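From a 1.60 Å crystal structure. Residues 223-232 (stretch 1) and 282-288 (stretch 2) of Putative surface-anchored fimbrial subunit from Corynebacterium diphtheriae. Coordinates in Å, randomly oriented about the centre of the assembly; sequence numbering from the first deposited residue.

Stretch 1, residues 223-232: TYQVGDRTVL
Stretch 2, residues 282-288: AQWDPEE

Stretch 1 is a β-hairpin. Strands 223-226 and 229-232 are joined by a type II' turn from Val226 to Arg229, with Gly227 at phi/psi 53/-128, where positive phi favours glycine. Tyr224 N donates to Val231 O (2.9 Å) and Val231 N to Tyr224 O (2.8 Å); Val226 N donates to Arg229 O (2.8 Å) and Arg229 N to Val226 O (3.1 Å). These four residues point CA-to-CB toward stretch 2. On the hairpin's other side, Gln225 (m, m) donates from NE2 to Thr230 OG1 at 2.7 Å.

Stretch 2 is extended through Asp285, then enters a type I turn to Glu288, closed by Glu288 N to Asp285 O at 3.1 Å. Tyr224 CA lies 7.5 Å from Gln283 CA, and Val231 CA 7.3 Å from Asp285 CA.

Tyr224 is the main anchor, with chi1 39° (p) and chi2 94°. Gln283 CB lies over one face of the Tyr224 ring, 3.7 Å from its centroid and 10° off the ring normal, a CH-pi contact. At the ring edge, Tyr224 OH donates to Trp284 O at 2.5 Å, a short bond that satisfies a buried hydroxyl. The O of water 2 donates to Tyr224 OH (3.2 Å) and accepts from Trp284 N (2.7 Å). Gln283 (m, t) extends its amide so that the O of water 1 accepts from Gln283 NE2 (2.9 Å) and donates to Thr223 O (2.7 Å).

Trp284 (chi1 t, chi2 57°) has its CA-to-CB bond directed away from stretch 1; its closest atom to Tyr224 is the backbone O, and Trp284 CB comes no nearer than 4.2 Å to Tyr224 OH. Val231 (t) is buried; its CG1 packs 4.2 Å from Pro286 CD, apolar against apolar. Val226 (t) brings CG1 to 3.5 Å from Asp285 OD2.

The CA-to-CB bond of Asp285 (t) is directed sideways; its OD1 accepts from Glu287 N at 2.8 Å, bracing the turn. Arg229 (m, t, p, chi4 -176°) reaches Glu287 (m, t, chi3 -12°) in a salt bridge, Arg229 NH2 to Glu287 OE1 3.1 Å, near the guanidinium plane. The contact buries 365 Å² in total.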

# COMPACT_ATOMS: atom_id res chain seq x y z
N THR A 223 6.13 10.95 8.93
CA THR A 223 7.01 9.94 8.32
C THR A 223 7.87 9.32 9.42
O THR A 223 8.22 9.95 10.42
CB THR A 223 7.90 10.51 7.22
OG1 THR A 223 8.78 11.50 7.76
CG2 THR A 223 7.06 11.10 6.06
N TYR A 224 8.20 8.05 9.25
CA TYR A 224 9.13 7.39 10.12
C TYR A 224 9.86 6.32 9.32
O TYR A 224 9.32 5.79 8.36
CB TYR A 224 8.45 6.78 11.36
CG TYR A 224 7.10 6.15 11.14
CD1 TYR A 224 6.97 4.78 10.90
CD2 TYR A 224 5.92 6.92 11.11
CE1 TYR A 224 5.75 4.21 10.69
CE2 TYR A 224 4.70 6.35 10.90
CZ TYR A 224 4.59 4.99 10.68
OH TYR A 224 3.38 4.43 10.46
N GLN A 225 11.10 6.04 9.75
CA GLN A 225 11.94 5.07 9.09
C GLN A 225 11.69 3.72 9.70
O GLN A 225 11.66 3.59 10.91
CB GLN A 225 13.42 5.42 9.26
CG GLN A 225 13.85 6.65 8.51
CD GLN A 225 13.45 6.64 7.05
OE1 GLN A 225 14.09 6.00 6.20
NE2 GLN A 225 12.37 7.35 6.75
N VAL A 226 11.50 2.72 8.84
CA VAL A 226 11.50 1.33 9.26
C VAL A 226 12.57 0.67 8.41
O VAL A 226 12.39 0.54 7.20
CB VAL A 226 10.19 0.62 9.04
CG1 VAL A 226 10.38 -0.87 9.35
CG2 VAL A 226 9.08 1.20 9.93
N GLY A 227 13.69 0.33 9.02
CA GLY A 227 14.87 -0.06 8.28
C GLY A 227 15.26 0.98 7.24
O GLY A 227 15.40 2.17 7.55
N ASP A 228 15.43 0.54 6.00
CA ASP A 228 15.91 1.45 4.94
C ASP A 228 14.75 2.02 4.14
O ASP A 228 14.94 2.51 3.01
CB ASP A 228 16.90 0.74 4.02
CG ASP A 228 16.29 -0.47 3.30
OD1 ASP A 228 15.13 -0.83 3.54
OD2 ASP A 228 17.01 -1.07 2.48
N ARG A 229 13.55 1.94 4.69
CA ARG A 229 12.38 2.50 4.03
C ARG A 229 11.63 3.51 4.90
O ARG A 229 11.49 3.33 6.09
CB ARG A 229 11.44 1.40 3.57
CG ARG A 229 12.12 0.52 2.49
CD ARG A 229 11.39 -0.75 2.35
NE ARG A 229 10.05 -0.55 1.82
CZ ARG A 229 9.13 -1.50 1.66
NH1 ARG A 229 9.36 -2.73 2.06
NH2 ARG A 229 7.94 -1.18 1.17
N THR A 230 11.13 4.55 4.24
CA THR A 230 10.26 5.55 4.87
C THR A 230 8.81 5.14 4.77
O THR A 230 8.32 4.81 3.70
CB THR A 230 10.40 6.91 4.16
OG1 THR A 230 11.76 7.29 4.10
CG2 THR A 230 9.63 7.99 4.94
N VAL A 231 8.11 5.16 5.90
CA VAL A 231 6.68 5.07 5.95
C VAL A 231 6.11 6.48 6.09
O VAL A 231 6.54 7.27 6.94
CB VAL A 231 6.21 4.27 7.18
CG1 VAL A 231 4.69 4.16 7.20
CG2 VAL A 231 6.86 2.88 7.22
N LEU A 232 5.16 6.79 5.21
CA LEU A 232 4.35 8.00 5.27
C LEU A 232 3.01 7.59 5.84
O LEU A 232 2.42 6.63 5.41
CB LEU A 232 4.15 8.56 3.88
CG LEU A 232 3.12 9.71 3.74
CD1 LEU A 232 3.46 10.92 4.59
CD2 LEU A 232 2.98 10.10 2.28
N ALA A 282 1.41 3.43 18.43
CA ALA A 282 2.79 3.13 18.01
C ALA A 282 2.92 3.37 16.53
O ALA A 282 1.93 3.37 15.82
CB ALA A 282 3.15 1.68 18.33
N GLN A 283 4.14 3.59 16.07
CA GLN A 283 4.34 3.86 14.66
C GLN A 283 4.11 2.54 13.92
O GLN A 283 4.81 1.55 14.15
CB GLN A 283 5.72 4.47 14.43
CG GLN A 283 5.69 5.94 14.86
CD GLN A 283 6.96 6.66 14.63
OE1 GLN A 283 8.04 6.08 14.73
NE2 GLN A 283 6.85 7.97 14.35
N TRP A 284 3.07 2.52 13.12
CA TRP A 284 2.57 1.28 12.49
C TRP A 284 3.30 1.02 11.18
O TRP A 284 3.40 1.91 10.33
CB TRP A 284 1.08 1.41 12.26
CG TRP A 284 0.42 0.30 11.56
CD1 TRP A 284 0.41 -1.01 11.93
CD2 TRP A 284 -0.43 0.40 10.41
NE1 TRP A 284 -0.36 -1.74 11.05
CE2 TRP A 284 -0.89 -0.89 10.10
CE3 TRP A 284 -0.81 1.46 9.58
CZ2 TRP A 284 -1.71 -1.14 9.01
CZ3 TRP A 284 -1.64 1.22 8.52
CH2 TRP A 284 -2.08 -0.08 8.22
N ASP A 285 3.84 -0.18 11.05
CA ASP A 285 4.38 -0.65 9.80
C ASP A 285 3.29 -1.49 9.13
O ASP A 285 2.98 -2.59 9.63
CB ASP A 285 5.64 -1.51 10.02
CG ASP A 285 6.25 -2.02 8.69
OD1 ASP A 285 5.61 -1.84 7.64
OD2 ASP A 285 7.38 -2.55 8.70
N PRO A 286 2.67 -0.97 8.04
CA PRO A 286 1.59 -1.67 7.39
C PRO A 286 2.03 -2.97 6.74
O PRO A 286 1.17 -3.81 6.41
CB PRO A 286 1.11 -0.67 6.33
CG PRO A 286 2.26 0.20 6.06
CD PRO A 286 3.06 0.25 7.31
N GLU A 287 3.33 -3.15 6.55
CA GLU A 287 3.86 -4.38 5.96
C GLU A 287 4.59 -5.21 7.02
O GLU A 287 5.56 -5.90 6.73
CB GLU A 287 4.71 -4.05 4.70
CG GLU A 287 3.93 -3.11 3.70
CD GLU A 287 4.65 -2.85 2.37
OE1 GLU A 287 5.84 -3.21 2.29
OE2 GLU A 287 4.00 -2.30 1.44
N GLU A 288 4.10 -5.12 8.27
CA GLU A 288 4.51 -5.99 9.37
C GLU A 288 3.63 -7.27 9.37
O GLU A 288 2.57 -7.32 8.73
CB GLU A 288 4.33 -5.21 10.67
CG GLU A 288 4.88 -5.79 11.97
CD GLU A 288 3.90 -5.61 13.13
OE1 GLU A 288 2.96 -4.77 13.03
OE2 GLU A 288 4.04 -6.30 14.14
O HOH W 1 8.35 10.11 13.07
O HOH W 2 1.57 4.78 13.02